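Local coordinates for protein putative hydrolase YdeN (Bacillus subtilis, PDB 1UXO) that probably acts as a serine hydrolase, having an alpha/beta-hydrolase fold and belonging to the RBBP9 family, at residues 103-106 and 107-110; 148-151 and 152-156. The protein carries 2 engineered substitutions. All blocks are in the same frame, centred on the assembly; numbering follows the deposited sequence.

The two contacts come in series along the chain, with centres about 19 Å apart. Contact 1 is a turn in the loop that leaves strand 92-98 and leads to helix 121-127. Contact 2 ends helix 144-153, which crosses from strand 128-136 to the outermost strand 157-161 of the parallel six-stranded sheet. In the conformer given for Asp149, its OD2 forms a salt bridge with Lys103 NZ, 3.2 Å away. Phe146, on the same helix, meets Lys103 through a cation-pi contact and packs against Leu105 and Pro106. The helix thus borders the loop, whose Leu105 side chain lies about 5 Å from that of Ser73, the predicted charge-relay serine.

Contact 1 (103-106 and 107-110); sequences KSLP and TLQM
Leu105 and Leu108 meet through their beta carbons, CB to CB 4.2 Å, at the two ends of a type I beta turn with Pro106 and Thr107 at its corners. Both side chains leave the turn in roughly the same direction, each with CG anti to its own carbonyl carbon (chi1 -76° in Leu108), which makes one apolar side. The turn is closed by Leu108 N donating to Leu105 O at 3.0 Å and 149°, with the donor well above the carbonyl plane. The proline ring holds phi at -53°, a value that suits the first corner of a type I turn, and the turn needs no N-H there. Gln109 folds back over this backbone, its CG 3.5 Å from Leu105 O.

Three waters bridge polar groups round the turn. One donates to Ser104 OG at 2.6 Å and accepts from Gln109 NE2 at 2.9 Å, while Ser104 OG has its main partner in Asp112. A second accepts from Leu105 N at 3.0 Å and donates to Leu108 O at 2.8 Å; a third links Pro106 O with Gln109 N. Farther out, Leu105 packs on Val142, and Leu108 on Tyr13 and Ile141. Leu105 thus lies buried near the predicted charge-relay residues Ser73 and His166, whereas Leu105 N, Leu108 O, Pro106 O and Gln109 N, which the single turn bond does not use, are bridged by water.

Contact 2 (148-151 and 152-156); sequences KDLA and QQIDA
In the conformer given for Asp149, its OD1 sits over the face of the Gln153 amide, 3.6 Å above CD, the two planes 32° apart and offset. On that same side of the amide, a water donates to Gln153 OE1 at 2.8 Å and, weakly, to Asp149 OD2, which also pairs with Lys103. Here helix 144-153 of a beta-alpha-beta crossover ends in a Schellman motif, with Asp155 at positive phi as its C-prime residue. With CG anti to its carbonyl carbon (chi1 -71°) and an extended chain, Gln153 brings its amide back alongside Asp149. Replacing Gln153 by an alanine would probably leave the water without its amide acceptor and Asp149 OD1 without the amide beneath it.

The amide of Gln152 runs back along another part of the helix surface, NE2 4.0 Å from Lys148 CG. On the buried side, Leu150 CD1 meets Ile154 CG2 at 4.1 Å, and both side chains reach Leu97. Ala151 packs on Val133 and Leu158 of the sheet, and Arg131 binds the carbonyls of Ile154 and Asp155. The chain then turns toward strand 157-161 as Ala156 N donates to Ala151 O at 2.9 Å and 172°, in the carbonyl plane and on a lone pair.

Contact 1 (103-106 and 107-110)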
loop_
_atom_site.group_PDB
_atom_site.type_symbol
_atom_site.label_atom_id
_atom_site.label_comp_id
_atom_site.label_asym_id
_atom_site.label_seq_id
_atom_site.Cartn_x
_atom_site.Cartn_y
_atom_site.Cartn_z
ATOM N N LYS A 103 -9.635 7.023 6.316
ATOM C CA LYS A 103 -10.245 7.855 7.366
ATOM C C LYS A 103 -9.564 7.601 8.707
ATOM O O LYS A 103 -8.789 6.645 8.860
ATOM C CB LYS A 103 -11.726 7.604 7.499
ATOM C CG LYS A 103 -12.133 6.203 7.995
ATOM C CD LYS A 103 -13.567 5.934 7.611
ATOM C CE LYS A 103 -14.032 4.614 8.045
ATOM N NZ LYS A 103 -15.474 4.371 7.726
ATOM N N SER A 104 -9.822 8.480 9.681
ATOM C CA SER A 104 -9.149 8.419 10.972
ATOM C C SER A 104 -9.248 7.065 11.625
ATOM O O SER A 104 -10.349 6.483 11.702
ATOM C CB SER A 104 -9.862 9.388 11.940
ATOM O OG SER A 104 -9.376 9.274 13.234
ATOM N N LEU A 105 -8.133 6.595 12.161
ATOM C CA LEU A 105 -8.086 5.403 12.980
ATOM C C LEU A 105 -8.294 5.773 14.457
ATOM O O LEU A 105 -7.475 6.488 15.051
ATOM C CB LEU A 105 -6.722 4.715 12.824
ATOM C CG LEU A 105 -6.368 4.229 11.412
ATOM C CD1 LEU A 105 -5.023 3.526 11.529
ATOM C CD2 LEU A 105 -7.436 3.304 10.795
ATOM N N PRO A 106 -9.408 5.363 15.047
ATOM C CA PRO A 106 -9.645 5.743 16.441
ATOM C C PRO A 106 -8.521 5.423 17.423
ATOM O O PRO A 106 -8.342 6.180 18.381
ATOM C CB PRO A 106 -10.938 5.011 16.784
ATOM C CG PRO A 106 -11.588 4.864 15.482
ATOM C CD PRO A 106 -10.495 4.522 14.520
ATOM N N THR A 107 -7.762 4.349 17.205
ATOM C CA THR A 107 -6.730 4.009 18.179
ATOM C C THR A 107 -5.397 4.695 17.866
ATOM O O THR A 107 -4.468 4.580 18.662
ATOM C CB THR A 107 -6.543 2.532 18.355
ATOM O OG1 THR A 107 -6.063 1.993 17.126
ATOM C CG2 THR A 107 -7.879 1.817 18.670
ATOM N N LEU A 108 -5.295 5.374 16.724
ATOM C CA LEU A 108 -4.082 6.097 16.286
ATOM C C LEU A 108 -4.454 7.467 15.680
ATOM O O LEU A 108 -4.171 7.785 14.524
ATOM C CB LEU A 108 -3.339 5.234 15.258
ATOM C CG LEU A 108 -2.552 4.049 15.843
ATOM C CD1 LEU A 108 -1.950 3.164 14.710
ATOM C CD2 LEU A 108 -1.412 4.530 16.731
ATOM N N GLN A 109 -5.100 8.298 16.481
ATOM C CA GLN A 109 -5.541 9.618 16.037
ATOM C C GLN A 109 -4.351 10.571 15.728
ATOM O O GLN A 109 -4.460 11.498 14.898
ATOM C CB GLN A 109 -6.595 10.188 17.046
ATOM C CG GLN A 109 -7.947 9.451 16.935
ATOM C CD GLN A 109 -9.082 9.994 17.828
ATOM O OE1 GLN A 109 -8.853 10.848 18.617
ATOM N NE2 GLN A 109 -10.288 9.462 17.690
HETATM N N MSE A 110 -3.182 10.283 16.309
HETATM C CA MSE A 110 -1.952 11.003 16.008
HETATM C C MSE A 110 -1.574 10.981 14.524
HETATM O O MSE A 110 -0.730 11.767 14.065
HETATM C CB MSE A 110 -0.781 10.361 16.784
HETATM C CG MSE A 110 -0.649 8.774 16.626
HETATM SE SE MSE A 110 1.106 8.301 17.348
HETATM C CE MSE A 110 2.471 9.250 16.075
HETATM O O HOH W 1 -11.188 8.629 15.054
HETATM O O HOH W 2 -5.704 8.326 12.245
HETATM O O HOH W 3 -5.834 7.534 19.241
#

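Contact 2 (148-151 and 152-156)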
loop_
_atom_site.group_PDB
_atom_site.type_symbol
_atom_site.label_atom_id
_atom_site.label_comp_id
_atom_site.label_asym_id
_atom_site.label_seq_id
_atom_site.Cartn_x
_atom_site.Cartn_y
_atom_site.Cartn_z
ATOM N N LYS A 148 -12.802 -2.436 3.670
ATOM C CA LYS A 148 -13.865 -2.774 2.750
ATOM C C LYS A 148 -14.496 -1.485 2.154
ATOM O O LYS A 148 -14.752 -1.423 0.952
ATOM C CB LYS A 148 -14.941 -3.630 3.479
ATOM C CG LYS A 148 -16.078 -4.054 2.533
ATOM C CD LYS A 148 -16.925 -5.197 3.076
ATOM C CE LYS A 148 -17.564 -6.013 1.957
ATOM N NZ LYS A 148 -18.187 -7.338 2.321
ATOM N N ASP A 149 -14.673 -0.460 3.001
ATOM C CA ASP A 149 -15.191 0.865 2.622
ATOM C C ASP A 149 -14.282 1.440 1.565
ATOM O O ASP A 149 -14.746 1.866 0.512
ATOM C CB ASP A 149 -15.158 1.777 3.847
ATOM C CG ASP A 149 -15.793 3.192 3.650
ATOM O OD1 ASP A 149 -16.454 3.480 2.610
ATOM O OD2 ASP A 149 -15.589 4.127 4.493
ATOM N N LEU A 150 -12.971 1.416 1.809
ATOM C CA LEU A 150 -12.022 1.954 0.846
ATOM C C LEU A 150 -12.062 1.178 -0.486
ATOM O O LEU A 150 -12.056 1.799 -1.583
ATOM C CB LEU A 150 -10.595 1.908 1.449
ATOM C CG LEU A 150 -9.468 2.221 0.491
ATOM C CD1 LEU A 150 -9.659 3.612 -0.114
ATOM C CD2 LEU A 150 -8.127 2.112 1.114
ATOM N N ALA A 151 -12.109 -0.177 -0.404
ATOM C CA ALA A 151 -12.223 -0.991 -1.594
ATOM C C ALA A 151 -13.426 -0.592 -2.457
ATOM O O ALA A 151 -13.358 -0.512 -3.685
ATOM C CB ALA A 151 -12.230 -2.482 -1.257
ATOM N N GLN A 152 -14.520 -0.309 -1.813
ATOM C CA GLN A 152 -15.689 0.187 -2.557
ATOM C C GLN A 152 -15.466 1.555 -3.176
ATOM O O GLN A 152 -15.863 1.810 -4.333
ATOM C CB GLN A 152 -16.920 0.261 -1.656
ATOM C CG GLN A 152 -17.380 -1.055 -1.113
ATOM C CD GLN A 152 -18.334 -0.963 0.044
ATOM O OE1 GLN A 152 -18.504 0.116 0.670
ATOM N NE2 GLN A 152 -18.909 -2.106 0.407
ATOM N N GLN A 153 -14.892 2.464 -2.420
ATOM C CA GLN A 153 -14.666 3.836 -2.891
ATOM C C GLN A 153 -13.759 3.898 -4.136
ATOM O O GLN A 153 -13.938 4.755 -5.020
ATOM C CB GLN A 153 -14.037 4.638 -1.766
ATOM C CG GLN A 153 -15.001 4.910 -0.649
ATOM C CD GLN A 153 -14.367 5.604 0.508
ATOM O OE1 GLN A 153 -13.244 5.259 0.918
ATOM N NE2 GLN A 153 -15.068 6.622 1.050
ATOM N N ILE A 154 -12.770 3.004 -4.183
ATOM C CA ILE A 154 -11.819 2.970 -5.293
ATOM C C ILE A 154 -11.958 1.746 -6.202
ATOM O O ILE A 154 -11.040 1.459 -6.941
ATOM C CB ILE A 154 -10.322 3.159 -4.840
ATOM C CG1 ILE A 154 -9.817 1.957 -4.013
ATOM C CG2 ILE A 154 -10.139 4.513 -4.109
ATOM C CD1 ILE A 154 -8.290 1.898 -3.894
ATOM N N ASP A 155 -13.125 1.099 -6.208
ATOM C CA ASP A 155 -13.391 -0.031 -7.075
ATOM C C ASP A 155 -12.198 -0.993 -7.153
ATOM O O ASP A 155 -11.689 -1.328 -8.229
ATOM C CB ASP A 155 -13.833 0.404 -8.482
ATOM C CG ASP A 155 -14.257 -0.776 -9.326
ATOM O OD1 ASP A 155 -14.830 -1.766 -8.733
ATOM O OD2 ASP A 155 -14.062 -0.839 -10.593
ATOM N N ALA A 156 -11.784 -1.440 -5.973
ATOM C CA ALA A 156 -10.703 -2.408 -5.805
ATOM C C ALA A 156 -11.252 -3.775 -5.382
ATOM O O ALA A 156 -12.181 -3.846 -4.626
ATOM C CB ALA A 156 -9.734 -1.926 -4.768
HETATM O O HOH W 4 -13.040 5.203 3.732
#